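Local coordinates for protein LC-Est1C (Uncultured organism, PDB 3WYD) that hydrolyses carboxylic esters as a carboxylesterase of the alpha/beta hydrolase fold, recovered from a leaf-branch compost metagenome, at residues D55-G60 against S199-T204. Residues are numbered along the deposited sequence; the frame is centred on the assembly and turned at random.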
loop_
_atom_site.group_PDB
_atom_site.type_symbol
_atom_site.label_atom_id
_atom_site.label_comp_id
_atom_site.label_asym_id
_atom_site.label_seq_id
_atom_site.Cartn_x
_atom_site.Cartn_y
_atom_site.Cartn_z
ATOM N N ASP A 55 19.394 1.049 1.909
ATOM C CA ASP A 55 19.931 -0.301 1.647
ATOM C C ASP A 55 19.534 -0.740 0.243
ATOM O O ASP A 55 20.277 -1.452 -0.437
ATOM C CB ASP A 55 19.364 -1.295 2.656
ATOM C CG ASP A 55 19.953 -1.137 4.062
ATOM O OD1 ASP A 55 20.946 -0.402 4.244
ATOM O OD2 ASP A 55 19.388 -1.748 4.997
ATOM N N SER A 56 18.376 -0.272 -0.204
ATOM C CA SER A 56 17.915 -0.536 -1.559
ATOM C C SER A 56 17.871 0.744 -2.399
ATOM O O SER A 56 18.559 1.727 -2.120
ATOM C CB SER A 56 16.537 -1.193 -1.548
ATOM O OG SER A 56 16.390 -2.064 -0.439
ATOM N N TYR A 57 17.069 0.716 -3.449
ATOM C CA TYR A 57 17.048 1.776 -4.438
ATOM C C TYR A 57 18.442 2.102 -4.972
ATOM O O TYR A 57 19.006 3.176 -4.726
ATOM C CB TYR A 57 16.284 3.015 -3.922
ATOM C CG TYR A 57 14.816 2.737 -3.608
ATOM C CD1 TYR A 57 13.882 2.596 -4.630
ATOM C CD2 TYR A 57 14.361 2.645 -2.298
ATOM C CE1 TYR A 57 12.523 2.419 -4.355
ATOM C CE2 TYR A 57 13.016 2.374 -2.005
ATOM C CZ TYR A 57 12.095 2.273 -3.047
ATOM O OH TYR A 57 10.777 2.025 -2.738
ATOM N N GLN A 58 18.984 1.183 -5.770
ATOM C CA GLN A 58 20.373 1.278 -6.195
ATOM C C GLN A 58 21.338 1.498 -5.034
ATOM O O GLN A 58 22.125 2.444 -5.041
ATOM C CB GLN A 58 20.561 2.351 -7.282
ATOM C CG GLN A 58 19.812 2.075 -8.590
ATOM C CD GLN A 58 20.063 0.681 -9.144
ATOM O OE1 GLN A 58 21.194 0.328 -9.473
ATOM N NE2 GLN A 58 19.000 -0.106 -9.277
ATOM N N ARG A 59 21.205 0.650 -4.011
ATOM C CA ARG A 59 22.165 0.541 -2.910
ATOM C C ARG A 59 22.444 1.887 -2.269
ATOM O O ARG A 59 23.593 2.262 -2.047
ATOM C CB ARG A 59 23.478 -0.085 -3.380
ATOM C CG ARG A 59 23.355 -1.550 -3.760
ATOM C CD ARG A 59 24.735 -2.180 -3.931
ATOM N NE ARG A 59 25.240 -2.712 -2.668
ATOM C CZ ARG A 59 25.577 -3.983 -2.472
ATOM N NH1 ARG A 59 25.503 -4.854 -3.474
ATOM N NH2 ARG A 59 26.018 -4.380 -1.283
ATOM N N GLY A 60 21.380 2.595 -1.917
ATOM C CA GLY A 60 21.555 3.827 -1.148
ATOM C C GLY A 60 21.905 5.063 -1.967
ATOM O O GLY A 60 22.370 6.052 -1.410
ATOM N N SER A 199 11.345 0.467 -11.485
ATOM C CA SER A 199 12.473 1.051 -12.255
ATOM C C SER A 199 12.539 2.574 -12.158
ATOM O O SER A 199 13.610 3.144 -11.952
ATOM C CB SER A 199 12.483 0.611 -13.723
ATOM O OG SER A 199 11.440 1.148 -14.528
ATOM N N VAL A 200 11.372 3.189 -12.009
ATOM C CA VAL A 200 11.293 4.630 -12.138
ATOM C C VAL A 200 11.832 5.375 -10.939
ATOM O O VAL A 200 12.041 6.587 -11.050
ATOM C CB VAL A 200 9.856 5.117 -12.444
ATOM C CG1 VAL A 200 9.339 4.587 -13.798
ATOM C CG2 VAL A 200 8.929 4.725 -11.312
ATOM N N ALA A 201 11.982 4.702 -9.791
ATOM C CA ALA A 201 12.311 5.400 -8.543
ATOM C C ALA A 201 13.767 5.868 -8.471
ATOM O O ALA A 201 14.059 7.064 -8.541
ATOM C CB ALA A 201 11.969 4.527 -7.350
ATOM N N ALA A 202 14.707 4.938 -8.423
ATOM C CA ALA A 202 16.106 5.379 -8.358
ATOM C C ALA A 202 16.529 6.162 -9.612
ATOM O O ALA A 202 17.294 7.121 -9.486
ATOM C CB ALA A 202 17.043 4.197 -8.127
ATOM N N ARG A 203 15.943 5.839 -10.774
ATOM C CA ARG A 203 16.176 6.545 -12.050
ATOM C C ARG A 203 15.981 8.072 -11.909
ATOM O O ARG A 203 16.649 8.884 -12.554
ATOM C CB ARG A 203 15.156 6.031 -13.093
ATOM C CG ARG A 203 15.231 6.781 -14.398
ATOM C CD ARG A 203 14.036 6.472 -15.253
ATOM N NE ARG A 203 14.136 7.089 -16.560
ATOM C CZ ARG A 203 14.423 6.394 -17.663
ATOM N NH1 ARG A 203 14.560 5.074 -17.576
ATOM N NH2 ARG A 203 14.392 6.985 -18.845
ATOM N N THR A 204 15.035 8.460 -11.055
ATOM C CA THR A 204 14.645 9.871 -10.984
ATOM C C THR A 204 15.077 10.564 -9.676
ATOM O O THR A 204 14.621 11.682 -9.405
ATOM C CB THR A 204 13.129 10.101 -11.224
ATOM O OG1 THR A 204 12.354 9.335 -10.288
ATOM C CG2 THR A 204 12.736 9.746 -12.675
#
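A201 and A202 present their methyl groups to Y57 and Q58, and the whole meeting is apolar: no hydrogen bond crosses it. A201 CB comes obliquely against one side of the phenol ring, 3.7 Å from Y57 CE1 and 3.8 Å from Y57 CD1. A202 CB lies nearer the Y57 backbone, 4.0 Å from Y57 C and 4.4 Å from Y57 CB. The closest touch is between Q58 CG and A202 CB at 3.5 Å. Beyond that methylene the glutamine chain bends (chi2 -51°), and it is CG, not the amide, that meets A202.

In the alpha/beta hydrolase fold this joins the start of helix 57-69 to the short helix 199-203, which leads towards the last helix, 205-213. The Y57 ring reaches the neighbourhood of the probable nucleophile elbow and the likely Ser-His-Asp triad, which puts the contact probably at the border of the active site. Y57 also stacks on Y53 and meets the ring of H116, inside the GxSxG sequence of that elbow, at roughly a right angle.

Backbone bonds shape each side separately. From Y57 to G60 phi and psi are all positive, a left-handed turn, and G60 N bonds to S56 O at 3.0 Å. In the other segment T204 N bonds to A201 O. T204 OG1 bonds to V200 O at 2.9 Å, in the carbonyl plane with a C=O...donor angle of 159°. V200, and T204 just after the short helix, pack on I192 and V160, away from Y57 and Q58, which sets the segment against strands 187-192 and 157-162.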